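Local coordinates for general secretion pathway protein D (Pseudomonas aeruginosa, PDB 4E9J), which forms, as a pentadecamer, the outer-membrane channel of the type II secretion system, to which this periplasmic N0-N1-N2 piece belongs, and exports proteins such as elastase, at residues A29-F34 with H80-V85; L74-T79 with L113-I118; P134-Y139 with A161-V166; R168-K173 with G209-A214; L221-P226 with A231-L236. All coordinates share one frame; numbering follows the deposited sequence.

Interaction 1 of 5, residues A29-F34 with H80-V85; sequences ADIREF and HGFTVV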
# COMPACT_ATOMS: atom_id res chain seq x y z
N ALA A 29 -18.59 -10.75 -18.79
CA ALA A 29 -19.95 -10.48 -18.37
C ALA A 29 -20.12 -9.01 -18.04
O ALA A 29 -19.17 -8.34 -17.64
CB ALA A 29 -20.29 -11.32 -17.15
N ASP A 30 -21.34 -8.52 -18.18
CA ASP A 30 -21.65 -7.15 -17.81
C ASP A 30 -21.40 -7.05 -16.29
O ASP A 30 -21.70 -7.99 -15.56
CB ASP A 30 -23.11 -6.82 -18.12
CG ASP A 30 -23.41 -5.34 -18.09
OD1 ASP A 30 -23.20 -4.71 -17.03
OD2 ASP A 30 -23.86 -4.80 -19.13
N ILE A 31 -20.83 -5.93 -15.84
CA ILE A 31 -20.59 -5.73 -14.40
C ILE A 31 -21.91 -5.82 -13.62
O ILE A 31 -21.91 -6.29 -12.48
CB ILE A 31 -19.83 -4.40 -14.14
CG1 ILE A 31 -19.25 -4.39 -12.71
CG2 ILE A 31 -20.74 -3.17 -14.39
CD1 ILE A 31 -18.30 -3.24 -12.47
N ARG A 32 -23.03 -5.43 -14.24
CA ARG A 32 -24.35 -5.52 -13.61
C ARG A 32 -24.81 -6.96 -13.35
O ARG A 32 -25.52 -7.19 -12.37
CB ARG A 32 -25.37 -4.70 -14.39
CG ARG A 32 -25.04 -3.20 -14.29
CD ARG A 32 -25.61 -2.42 -15.45
NE ARG A 32 -25.39 -0.98 -15.34
CZ ARG A 32 -26.10 -0.13 -14.60
NH1 ARG A 32 -27.09 -0.58 -13.84
NH2 ARG A 32 -25.80 1.16 -14.59
N GLU A 33 -24.36 -7.92 -14.18
CA GLU A 33 -24.64 -9.34 -13.96
C GLU A 33 -23.82 -9.81 -12.77
O GLU A 33 -24.36 -10.47 -11.89
CB GLU A 33 -24.30 -10.19 -15.21
CG GLU A 33 -24.43 -11.68 -14.96
CD GLU A 33 -24.44 -12.55 -16.20
OE1 GLU A 33 -25.18 -12.20 -17.15
OE2 GLU A 33 -23.70 -13.56 -16.24
N PHE A 34 -22.54 -9.42 -12.72
CA PHE A 34 -21.71 -9.79 -11.58
C PHE A 34 -22.30 -9.26 -10.26
O PHE A 34 -22.33 -10.00 -9.29
CB PHE A 34 -20.27 -9.31 -11.78
CG PHE A 34 -19.39 -9.57 -10.59
CD1 PHE A 34 -19.02 -10.87 -10.24
CD2 PHE A 34 -18.98 -8.53 -9.77
CE1 PHE A 34 -18.22 -11.11 -9.12
CE2 PHE A 34 -18.20 -8.77 -8.64
CZ PHE A 34 -17.81 -10.05 -8.33
N HIS A 80 -12.69 -1.49 -11.27
CA HIS A 80 -13.37 -0.74 -12.32
C HIS A 80 -13.80 0.67 -11.91
O HIS A 80 -14.52 1.32 -12.65
CB HIS A 80 -14.54 -1.59 -12.85
CG HIS A 80 -14.08 -2.89 -13.43
ND1 HIS A 80 -13.81 -2.94 -14.78
CD2 HIS A 80 -13.67 -4.05 -12.89
CE1 HIS A 80 -13.29 -4.11 -15.02
NE2 HIS A 80 -13.17 -4.82 -13.95
N GLY A 81 -13.29 1.15 -10.78
CA GLY A 81 -13.55 2.51 -10.32
C GLY A 81 -14.88 2.77 -9.68
O GLY A 81 -15.39 3.88 -9.78
N PHE A 82 -15.43 1.77 -8.96
CA PHE A 82 -16.70 1.90 -8.25
C PHE A 82 -16.51 1.68 -6.76
O PHE A 82 -15.56 1.01 -6.35
CB PHE A 82 -17.74 0.92 -8.82
CG PHE A 82 -17.91 1.07 -10.31
CD1 PHE A 82 -18.40 2.24 -10.86
CD2 PHE A 82 -17.47 0.07 -11.18
CE1 PHE A 82 -18.46 2.42 -12.24
CE2 PHE A 82 -17.55 0.24 -12.56
CZ PHE A 82 -18.04 1.42 -13.09
N THR A 83 -17.47 2.15 -5.95
CA THR A 83 -17.50 1.97 -4.51
C THR A 83 -18.95 1.84 -4.02
O THR A 83 -19.86 2.33 -4.69
CB THR A 83 -16.73 3.15 -3.83
OG1 THR A 83 -16.63 2.91 -2.44
CG2 THR A 83 -17.37 4.48 -4.08
N VAL A 84 -19.15 1.21 -2.86
CA VAL A 84 -20.46 1.01 -2.25
C VAL A 84 -20.66 2.07 -1.17
O VAL A 84 -19.82 2.20 -0.27
CB VAL A 84 -20.65 -0.42 -1.68
CG1 VAL A 84 -22.10 -0.65 -1.26
CG2 VAL A 84 -20.19 -1.47 -2.69
N VAL A 85 -21.77 2.82 -1.25
CA VAL A 85 -22.11 3.90 -0.31
C VAL A 85 -23.51 3.67 0.22
O VAL A 85 -24.25 2.89 -0.37
CB VAL A 85 -21.99 5.31 -0.99
CG1 VAL A 85 -20.59 5.53 -1.56
CG2 VAL A 85 -23.08 5.53 -2.06
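Ile31, the first residue of helix 31-42, meets Phe82 and His80 through a single methyl. The apolar contact rests on Ile31 CD1, which lies 3.6 Å from Phe82 CE2 and equally close to CD2, approaching the ring at a slant; His80 CB touches the same methyl at 4.1 Å. With CG1 anti to the backbone N (chi1 -164°) and the chain extended beyond it, the isoleucine carries CD1 across to the aromatic ring. One face of that Phe82 ring also has His80 O 3.2 Å above its plane, offset toward the rim. Met77, Val52 and Val56 pack around Ile31.

The polar groups serve the two helix ends. Asp30 is the N-cap: its OD1 accepts from Arg32 N at 2.9 Å, on the anti side of the carboxylate, and its carbonyl O also takes Glu33 N and Phe34 N. Gly81, at positive phi, is the C-prime residue of a Schellman motif, with Phe82 N bonded to Met77 O and Gly81 N to Ser78 O.

Further along strand 82-86, Thr83 packs on Thr83 of the second subunit. The contact thus joins the N-capped start of helix 31-42 to the Schellman turn that leads from helix 66-79 into strand 82-86, within the N0 domain.

Interaction 2 of 5, residues L74-T79 with L113-I118; sequences LSVMST and LETRVI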
# COMPACT_ATOMS: atom_id res chain seq x y z
N LEU A 74 -15.68 -6.48 -3.61
CA LEU A 74 -15.08 -5.15 -3.38
C LEU A 74 -13.87 -4.90 -4.27
O LEU A 74 -13.70 -3.79 -4.77
CB LEU A 74 -14.70 -4.98 -1.91
CG LEU A 74 -15.85 -4.99 -0.90
CD1 LEU A 74 -15.31 -4.78 0.51
CD2 LEU A 74 -16.90 -3.99 -1.24
N SER A 75 -13.05 -5.95 -4.50
CA SER A 75 -11.89 -5.88 -5.37
C SER A 75 -12.31 -5.64 -6.80
O SER A 75 -11.67 -4.87 -7.50
CB SER A 75 -11.06 -7.16 -5.28
OG SER A 75 -10.11 -7.07 -4.23
N VAL A 76 -13.40 -6.30 -7.26
CA VAL A 76 -13.90 -6.10 -8.62
C VAL A 76 -14.44 -4.68 -8.78
O VAL A 76 -14.15 -4.01 -9.76
CB VAL A 76 -14.93 -7.20 -9.02
CG1 VAL A 76 -15.67 -6.85 -10.31
CG2 VAL A 76 -14.21 -8.54 -9.19
N MET A 77 -15.19 -4.19 -7.80
CA MET A 77 -15.74 -2.83 -7.86
C MET A 77 -14.59 -1.82 -7.92
O MET A 77 -14.55 -0.99 -8.83
CB MET A 77 -16.59 -2.55 -6.61
CG MET A 77 -18.00 -3.18 -6.58
SD MET A 77 -19.03 -3.09 -8.08
CE MET A 77 -18.70 -4.61 -8.77
N SER A 78 -13.64 -1.91 -6.98
CA SER A 78 -12.45 -1.06 -6.95
C SER A 78 -11.64 -1.16 -8.24
O SER A 78 -11.21 -0.12 -8.74
CB SER A 78 -11.57 -1.38 -5.74
OG SER A 78 -10.36 -0.65 -5.77
N THR A 79 -11.50 -2.37 -8.84
CA THR A 79 -10.77 -2.52 -10.11
C THR A 79 -11.36 -1.63 -11.21
O THR A 79 -10.59 -1.07 -11.98
CB THR A 79 -10.73 -3.99 -10.58
OG1 THR A 79 -9.91 -4.76 -9.68
CG2 THR A 79 -10.19 -4.17 -12.04
N LEU A 113 -10.24 -6.46 -18.54
CA LEU A 113 -9.54 -6.73 -17.28
C LEU A 113 -10.13 -7.96 -16.61
O LEU A 113 -11.36 -8.06 -16.49
CB LEU A 113 -9.65 -5.53 -16.31
CG LEU A 113 -9.08 -4.22 -16.81
CD1 LEU A 113 -9.12 -3.18 -15.72
CD2 LEU A 113 -7.68 -4.38 -17.34
N GLU A 114 -9.27 -8.89 -16.17
CA GLU A 114 -9.72 -10.05 -15.42
C GLU A 114 -9.33 -9.85 -13.96
O GLU A 114 -8.23 -9.38 -13.71
CB GLU A 114 -9.13 -11.36 -15.95
CG GLU A 114 -9.54 -12.60 -15.15
CD GLU A 114 -8.92 -13.93 -15.56
OE1 GLU A 114 -8.56 -14.08 -16.75
OE2 GLU A 114 -8.83 -14.82 -14.69
N THR A 115 -10.23 -10.19 -13.02
CA THR A 115 -9.98 -10.19 -11.57
C THR A 115 -9.87 -11.67 -11.15
O THR A 115 -10.88 -12.37 -11.12
CB THR A 115 -11.07 -9.46 -10.83
OG1 THR A 115 -11.12 -8.12 -11.31
CG2 THR A 115 -10.84 -9.48 -9.32
N ARG A 116 -8.64 -12.14 -10.85
CA ARG A 116 -8.39 -13.53 -10.51
C ARG A 116 -7.92 -13.71 -9.06
O ARG A 116 -7.10 -12.92 -8.61
CB ARG A 116 -7.30 -14.10 -11.44
CG ARG A 116 -7.26 -15.61 -11.38
CD ARG A 116 -6.16 -16.20 -12.19
NE ARG A 116 -6.41 -16.08 -13.62
CZ ARG A 116 -5.61 -16.57 -14.56
NH1 ARG A 116 -4.49 -17.21 -14.23
NH2 ARG A 116 -5.92 -16.41 -15.85
N VAL A 117 -8.42 -14.74 -8.35
CA VAL A 117 -7.98 -15.09 -7.01
C VAL A 117 -6.91 -16.17 -7.20
O VAL A 117 -7.15 -17.15 -7.91
CB VAL A 117 -9.13 -15.60 -6.12
CG1 VAL A 117 -8.62 -15.99 -4.73
CG2 VAL A 117 -10.24 -14.57 -5.98
N ILE A 118 -5.74 -15.98 -6.60
CA ILE A 118 -4.60 -16.90 -6.71
C ILE A 118 -4.35 -17.43 -5.32
O ILE A 118 -3.99 -16.67 -4.44
CB ILE A 118 -3.33 -16.18 -7.27
CG1 ILE A 118 -3.62 -15.59 -8.67
CG2 ILE A 118 -2.16 -17.16 -7.37
CD1 ILE A 118 -2.44 -14.84 -9.34
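Thr115 and Thr79 face each other between strand 114-119 and the last turn of helix 66-79, and Val76 closes on Thr115 from one turn earlier. The methyls make the closest approach: Thr115 CG2 lies 3.5 Å from Val76 CG2, the two side chains crossing obliquely, while Thr115 CB is 3.7 Å from that same valine methyl. Thr79 instead slides past Thr115 in the opposite direction. Thr79 OG1 and Thr115 OG1 stand 3.9 Å apart, too far for a direct bond, but both hydroxyls are hydrogen-bonded to Ser154 OG of strand 150-155, so a third hydroxyl bridges the two.

Helix 66-79 belongs to N0 and strand 114-119 to N1. The strand runs parallel to strand 55-61, with Thr115 bonded through its backbone to Ser57 and Val59, so that one mixed sheet continues across the domain boundary and the N0 helix lies against it.

Thr79 OG1 also donates to Ser75 O at 2.8 Å. It sits beside its own backbone N (chi1 -68°), and the hydroxyl and Thr79 N reach that carbonyl oxygen from opposite faces of its plane. The methyl branch of Thr79 points instead to Leu113, Thr79 CG2 to Leu113 CD1 4.0 Å. Glu114 projects from the other face of the strand, where its OE2 takes Arg116 NE in a salt bridge; the bond lies in the guanidinium plane but comes from above the carboxylate.

Interaction 3 of 5, residues P134-Y139 with A161-V166; sequences PLVPQY and ARIEDV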
# COMPACT_ATOMS: atom_id res chain seq x y z
N PRO A 134 5.71 -4.81 -8.01
CA PRO A 134 6.31 -4.21 -9.23
C PRO A 134 5.72 -4.72 -10.54
O PRO A 134 5.93 -4.11 -11.60
CB PRO A 134 7.80 -4.57 -9.14
CG PRO A 134 8.03 -5.13 -7.82
CD PRO A 134 6.75 -5.43 -7.14
N LEU A 135 5.01 -5.85 -10.49
CA LEU A 135 4.46 -6.46 -11.68
C LEU A 135 3.03 -6.06 -11.93
O LEU A 135 2.54 -6.37 -13.01
CB LEU A 135 4.55 -7.97 -11.54
CG LEU A 135 5.94 -8.53 -11.21
CD1 LEU A 135 5.86 -10.00 -10.94
CD2 LEU A 135 6.92 -8.26 -12.33
N VAL A 136 2.33 -5.45 -10.97
CA VAL A 136 0.94 -5.06 -11.18
C VAL A 136 0.94 -3.63 -11.70
O VAL A 136 1.42 -2.73 -11.01
CB VAL A 136 0.10 -5.24 -9.89
CG1 VAL A 136 -1.35 -4.81 -10.13
CG2 VAL A 136 0.17 -6.68 -9.40
N PRO A 137 0.42 -3.38 -12.91
CA PRO A 137 0.38 -2.01 -13.42
C PRO A 137 -0.59 -1.12 -12.65
O PRO A 137 -1.46 -1.63 -11.93
CB PRO A 137 -0.02 -2.18 -14.90
CG PRO A 137 -0.66 -3.48 -14.98
CD PRO A 137 -0.21 -4.32 -13.86
N GLN A 138 -0.45 0.21 -12.81
CA GLN A 138 -1.29 1.20 -12.12
C GLN A 138 -2.78 1.05 -12.38
O GLN A 138 -3.55 1.34 -11.47
CB GLN A 138 -0.82 2.65 -12.41
N TYR A 139 -3.23 0.56 -13.56
CA TYR A 139 -4.68 0.30 -13.76
C TYR A 139 -5.13 -0.92 -12.99
O TYR A 139 -6.32 -1.11 -12.82
CB TYR A 139 -5.07 0.07 -15.23
CG TYR A 139 -4.45 -1.14 -15.89
CD1 TYR A 139 -5.05 -2.39 -15.80
CD2 TYR A 139 -3.36 -1.01 -16.73
CE1 TYR A 139 -4.50 -3.50 -16.45
CE2 TYR A 139 -2.80 -2.11 -17.38
CZ TYR A 139 -3.38 -3.35 -17.24
OH TYR A 139 -2.81 -4.40 -17.93
N ALA A 161 -1.47 -14.74 -15.88
CA ALA A 161 -0.79 -16.04 -16.02
C ALA A 161 0.71 -15.90 -15.72
O ALA A 161 1.28 -16.77 -15.06
CB ALA A 161 -1.00 -16.61 -17.43
N ARG A 162 1.33 -14.80 -16.20
CA ARG A 162 2.76 -14.54 -15.97
C ARG A 162 3.02 -14.31 -14.49
O ARG A 162 3.97 -14.89 -13.96
CB ARG A 162 3.26 -13.34 -16.81
N ILE A 163 2.15 -13.53 -13.80
CA ILE A 163 2.30 -13.28 -12.36
C ILE A 163 2.07 -14.58 -11.57
O ILE A 163 2.76 -14.82 -10.57
CB ILE A 163 1.41 -12.10 -11.89
CG1 ILE A 163 1.88 -10.79 -12.54
CG2 ILE A 163 1.41 -11.97 -10.34
CD1 ILE A 163 0.85 -9.70 -12.52
N GLU A 164 1.11 -15.40 -11.98
CA GLU A 164 0.86 -16.68 -11.32
C GLU A 164 2.14 -17.59 -11.33
O GLU A 164 2.38 -18.27 -10.33
CB GLU A 164 -0.37 -17.38 -11.92
CG GLU A 164 -0.87 -18.57 -11.12
CD GLU A 164 -2.36 -18.87 -11.22
OE1 GLU A 164 -3.03 -18.32 -12.12
OE2 GLU A 164 -2.85 -19.67 -10.39
N ASP A 165 2.96 -17.59 -12.41
CA ASP A 165 4.23 -18.35 -12.45
C ASP A 165 5.25 -17.77 -11.48
O ASP A 165 6.01 -18.54 -10.90
CB ASP A 165 4.84 -18.39 -13.85
N VAL A 166 5.29 -16.43 -11.30
CA VAL A 166 6.23 -15.76 -10.40
C VAL A 166 5.87 -16.12 -8.96
O VAL A 166 6.76 -16.43 -8.17
CB VAL A 166 6.25 -14.22 -10.64
CG1 VAL A 166 7.04 -13.49 -9.55
CG2 VAL A 166 6.83 -13.90 -12.01
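No ring lies between Leu135 and the helix residues Ile163 and Val166 that it touches; the one aromatic group, Tyr139, has Pro137 CG of its own segment 3.4 Å above one face, displaced toward the rim. The closest approach across the contact is that of Leu135 O to Ile163 CD1, 3.8 Å.

The remainder is aliphatic. Leu135 CB lies 4.0 Å from Ile163 CG1, and the end of the leucine continues to the next turn of the helix, where Leu135 CD1 and Val166 CG1 come within 3.9 Å, the two side chains meeting tip to tip. Placing CG beside the backbone N (chi1 -53°) sends the leucine that way. Val136 adds a looser touch, its CG2 4.4 Å from Ile163 CD1. Ile163 is buried, whereas Leu135 and Val166 are only partly covered.

Within N1 the segment 134-139 leads from helix 125-132 to strand 141-145, and this contact fastens it to the side of helix 157-171. Ile163 also packs on Ile153 and Asp155 of strand 150-155, bringing the sheet into the same cluster. Beyond the domain, Pro134 rests on Ile213 and Asp215 of strand 211-215 in N2.

Interaction 4 of 5, residues R168-K173 with G209-A214; sequences RQLDQK and GAQVIA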
# COMPACT_ATOMS: atom_id res chain seq x y z
N ARG A 168 4.24 -18.88 -8.01
CA ARG A 168 4.60 -20.29 -7.83
C ARG A 168 6.09 -20.48 -7.54
O ARG A 168 6.45 -21.34 -6.75
CB ARG A 168 4.20 -21.15 -9.05
N GLN A 169 6.94 -19.69 -8.19
CA GLN A 169 8.38 -19.82 -7.97
C GLN A 169 8.77 -19.19 -6.63
O GLN A 169 9.56 -19.78 -5.90
CB GLN A 169 9.18 -19.17 -9.12
N LEU A 170 8.22 -17.99 -6.31
CA LEU A 170 8.53 -17.31 -5.04
C LEU A 170 8.04 -18.12 -3.86
O LEU A 170 8.73 -18.20 -2.84
CB LEU A 170 7.91 -15.91 -4.95
CG LEU A 170 8.49 -14.83 -5.80
CD1 LEU A 170 7.56 -13.60 -5.79
CD2 LEU A 170 9.88 -14.51 -5.38
N ASP A 171 6.84 -18.72 -3.98
CA ASP A 171 6.24 -19.56 -2.93
C ASP A 171 7.09 -20.77 -2.50
O ASP A 171 6.95 -21.24 -1.36
CB ASP A 171 4.86 -20.05 -3.37
CG ASP A 171 4.07 -20.65 -2.24
OD1 ASP A 171 4.05 -20.06 -1.15
OD2 ASP A 171 3.49 -21.75 -2.44
N GLN A 172 7.97 -21.27 -3.38
CA GLN A 172 8.86 -22.39 -3.05
C GLN A 172 10.05 -21.96 -2.20
O GLN A 172 10.70 -22.81 -1.61
CB GLN A 172 9.36 -23.10 -4.34
N LYS A 173 10.36 -20.65 -2.15
CA LYS A 173 11.49 -20.12 -1.36
C LYS A 173 11.14 -20.10 0.13
O LYS A 173 9.98 -19.86 0.48
CB LYS A 173 11.85 -18.70 -1.85
N GLY A 209 22.39 -18.30 -5.17
CA GLY A 209 21.22 -18.54 -4.35
C GLY A 209 20.37 -17.29 -4.21
O GLY A 209 19.18 -17.40 -3.94
N ALA A 210 20.97 -16.08 -4.39
CA ALA A 210 20.21 -14.84 -4.32
C ALA A 210 19.44 -14.62 -5.63
O ALA A 210 19.66 -15.33 -6.60
CB ALA A 210 21.12 -13.67 -4.02
N GLN A 211 18.47 -13.70 -5.64
CA GLN A 211 17.60 -13.45 -6.80
C GLN A 211 17.32 -11.95 -6.87
O GLN A 211 17.40 -11.30 -5.83
CB GLN A 211 16.32 -14.29 -6.63
CG GLN A 211 15.14 -13.93 -7.55
CD GLN A 211 13.92 -14.78 -7.29
OE1 GLN A 211 13.96 -15.80 -6.59
NE2 GLN A 211 12.79 -14.40 -7.85
N VAL A 212 17.05 -11.41 -8.09
CA VAL A 212 16.79 -9.97 -8.35
C VAL A 212 15.40 -9.83 -8.88
O VAL A 212 15.04 -10.61 -9.76
CB VAL A 212 17.74 -9.38 -9.44
CG1 VAL A 212 17.55 -7.87 -9.58
CG2 VAL A 212 19.19 -9.68 -9.19
N ILE A 213 14.64 -8.79 -8.46
CA ILE A 213 13.36 -8.39 -9.04
C ILE A 213 13.56 -6.91 -9.43
O ILE A 213 13.86 -6.08 -8.56
CB ILE A 213 12.15 -8.56 -8.10
CG1 ILE A 213 11.84 -10.08 -7.90
CG2 ILE A 213 10.92 -7.81 -8.64
CD1 ILE A 213 10.83 -10.42 -6.82
N ALA A 214 13.37 -6.62 -10.72
CA ALA A 214 13.46 -5.27 -11.24
C ALA A 214 12.17 -4.52 -10.87
O ALA A 214 11.11 -5.10 -10.95
CB ALA A 214 13.64 -5.34 -12.75
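The boundary between the N1 and N2 domains is crossed here, where Leu170, near the end of the last N1 helix (157-171), reaches Gln211 and Ile213 on strand 211-215, an outer strand of the N2 sheet. One methyl does the touching. Leu170 CD2 lies 3.8 Å from Gln211 NE2, the two side chains crossing at about a right angle, and the same methyl comes to 4.4 Å from Ile213 CD1 in a loose apolar contact.

Leu170 does not start out directed at the strand, but its CD2 branch ends nearer to it. Gln211 is stretched out: CG stands anti to the backbone N at chi1 166° and the chain stays straight beyond it, so the amide nitrogen rather than the aliphatic stem meets the leucine. That amide is on the exposed margin of the contact, whereas Leu170 is buried, packed also on Leu128, Leu131 and Ile132 of helix 125-132.

Polar bonds hold the helix end itself. Leu170 O accepts from His176 NE2, just before strand 178-182, and the carboxylate of Asp171 binds the backbone nitrogens of Gln122 and Ser123, one on each oxygen.

On strand 211-215 alternate residues look to different sides: Val212 packs on helix 188-201 of its own domain, while Gln211 and Ile213 turn to N1, with Ile213 also on Leu131 and Pro134. Only 88 Å² is buried between the two segments, a modest junction in which one KH-like domain sets its helices against the sheet face that the next leaves uncovered by its own helices.

Interaction 5 of 5, residues L221-P226 with A231-L236; sequences LIILGP and AKLVQL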
# COMPACT_ATOMS: atom_id res chain seq x y z
N LEU A 221 16.05 -2.02 -7.53
CA LEU A 221 16.18 -3.47 -7.50
C LEU A 221 15.73 -3.97 -6.16
O LEU A 221 16.06 -3.38 -5.13
CB LEU A 221 17.65 -3.89 -7.67
CG LEU A 221 18.35 -3.44 -8.93
CD1 LEU A 221 19.81 -3.84 -8.89
CD2 LEU A 221 17.66 -4.00 -10.15
N ILE A 222 15.05 -5.12 -6.17
CA ILE A 222 14.66 -5.83 -4.94
C ILE A 222 15.47 -7.11 -4.96
O ILE A 222 15.39 -7.85 -5.93
CB ILE A 222 13.17 -6.09 -4.90
CG1 ILE A 222 12.40 -4.76 -4.86
CG2 ILE A 222 12.81 -6.97 -3.71
CD1 ILE A 222 10.93 -4.91 -5.30
N ILE A 223 16.34 -7.30 -3.97
CA ILE A 223 17.23 -8.45 -3.90
C ILE A 223 16.73 -9.40 -2.81
O ILE A 223 16.54 -8.99 -1.67
CB ILE A 223 18.67 -8.00 -3.58
CG1 ILE A 223 19.13 -6.82 -4.50
CG2 ILE A 223 19.65 -9.21 -3.63
CD1 ILE A 223 19.00 -7.09 -6.02
N LEU A 224 16.57 -10.68 -3.16
CA LEU A 224 16.11 -11.73 -2.25
C LEU A 224 17.13 -12.82 -2.19
O LEU A 224 18.02 -12.90 -3.04
CB LEU A 224 14.82 -12.30 -2.74
CG LEU A 224 13.67 -11.31 -2.69
CD1 LEU A 224 13.15 -11.07 -4.10
CD2 LEU A 224 12.62 -11.78 -1.73
N GLY A 225 16.98 -13.66 -1.18
CA GLY A 225 17.82 -14.84 -0.98
C GLY A 225 18.16 -15.09 0.46
O GLY A 225 17.77 -14.32 1.34
N PRO A 226 18.94 -16.16 0.73
CA PRO A 226 19.41 -16.40 2.10
C PRO A 226 20.32 -15.24 2.56
O PRO A 226 20.86 -14.50 1.72
CB PRO A 226 20.11 -17.75 2.00
CG PRO A 226 20.43 -17.94 0.60
CD PRO A 226 19.49 -17.15 -0.22
N ALA A 231 23.30 -10.55 1.10
CA ALA A 231 24.24 -9.50 1.47
C ALA A 231 25.34 -9.32 0.40
O ALA A 231 25.72 -8.18 0.09
CB ALA A 231 24.83 -9.77 2.84
N LYS A 232 25.77 -10.42 -0.24
CA LYS A 232 26.78 -10.33 -1.29
C LYS A 232 26.19 -9.76 -2.59
O LYS A 232 26.84 -8.95 -3.24
CB LYS A 232 27.44 -11.69 -1.55
N LEU A 233 24.98 -10.17 -2.98
CA LEU A 233 24.39 -9.64 -4.22
C LEU A 233 24.11 -8.14 -4.09
O LEU A 233 24.25 -7.41 -5.07
CB LEU A 233 23.13 -10.41 -4.62
CG LEU A 233 22.53 -10.07 -6.01
CD1 LEU A 233 23.51 -10.31 -7.12
CD2 LEU A 233 21.29 -10.86 -6.26
N VAL A 234 23.78 -7.67 -2.86
CA VAL A 234 23.59 -6.23 -2.59
C VAL A 234 24.91 -5.48 -2.89
O VAL A 234 24.90 -4.45 -3.56
CB VAL A 234 23.04 -5.95 -1.17
CG1 VAL A 234 23.08 -4.46 -0.83
CG2 VAL A 234 21.61 -6.48 -1.03
N GLN A 235 26.06 -6.02 -2.43
CA GLN A 235 27.36 -5.41 -2.69
C GLN A 235 27.66 -5.38 -4.18
O GLN A 235 28.08 -4.34 -4.68
CB GLN A 235 28.49 -6.15 -1.94
N LEU A 236 27.43 -6.50 -4.89
CA LEU A 236 27.62 -6.62 -6.34
C LEU A 236 26.75 -5.62 -7.09
O LEU A 236 27.22 -5.02 -8.05
CB LEU A 236 27.28 -8.04 -6.83
CG LEU A 236 27.67 -8.35 -8.30
CD1 LEU A 236 29.18 -8.36 -8.50
CD2 LEU A 236 27.09 -9.68 -8.78
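Ile223 and Leu233 form the tight half of this contact. Ile223 CG2 presses into the leucine branch, 3.5 Å from Leu233 CD2, and has both Leu233 CB and CG at 3.8 Å, so one methyl of the strand touches three successive positions of the helix side chain. The two side chains are inclined to each other. The CG2 methyl stands anti to the Ile223 backbone N, while CG1 turns back beside that nitrogen (chi1 -48°); Leu233 extends CG anti to its own N (chi1 -172°) and in this way lowers its branch onto the isoleucine. Both residues are buried, and Val212, Leu195, Met199 and Ala210 pack round them.

Strand 220-224 is the central strand of the antiparallel N2 sheet, between 178-182 and 211-215, and helix 227-240 follows it directly. This is the closing strand-helix unit of the KH-like beta-alpha-beta-beta-alpha fold, in which the two helices lie on one face of the sheet. Leu224, the next residue on the strand, accordingly points away from the helix and packs on Ile213 and Tyr178.

Val234 makes the looser approach. Its CG2 comes no nearer than 4.2 Å to Ile223 CB, and the residue, partly exposed, leans instead on Ser179 and Ile181 of strand 178-182. At the turn the surroundings open to solvent: Pro226, the N-cap residue, and Ala231 on the first turns of the helix are both exposed and make no close contact across. Gly225 O is held there by Arg230 NH2, a polar tie just ahead of the apolar cluster.

Overall arrangement
The five contacts follow the elongated chain from N0 through N1 to N2, with interactions 1 and 5 about 42 Å apart between centres. Interaction 1 lies within N0 and interaction 2 joins N0 to N1; their segments alternate along the chain, and they meet where helix 66-79 runs into strand 82-86. All later contacts come in series. Interaction 3, inside N1, is tied to interaction 2 by the Arg116-Glu164 salt bridge and shares helix 157-171 with interaction 4, the N1-N2 junction. Interactions 4 and 5 use neighbouring strands, 211-215 and 220-224, of one sheet. Packing within domains thus alternates with contacts between them, linking the three periplasmic domains of the secretin.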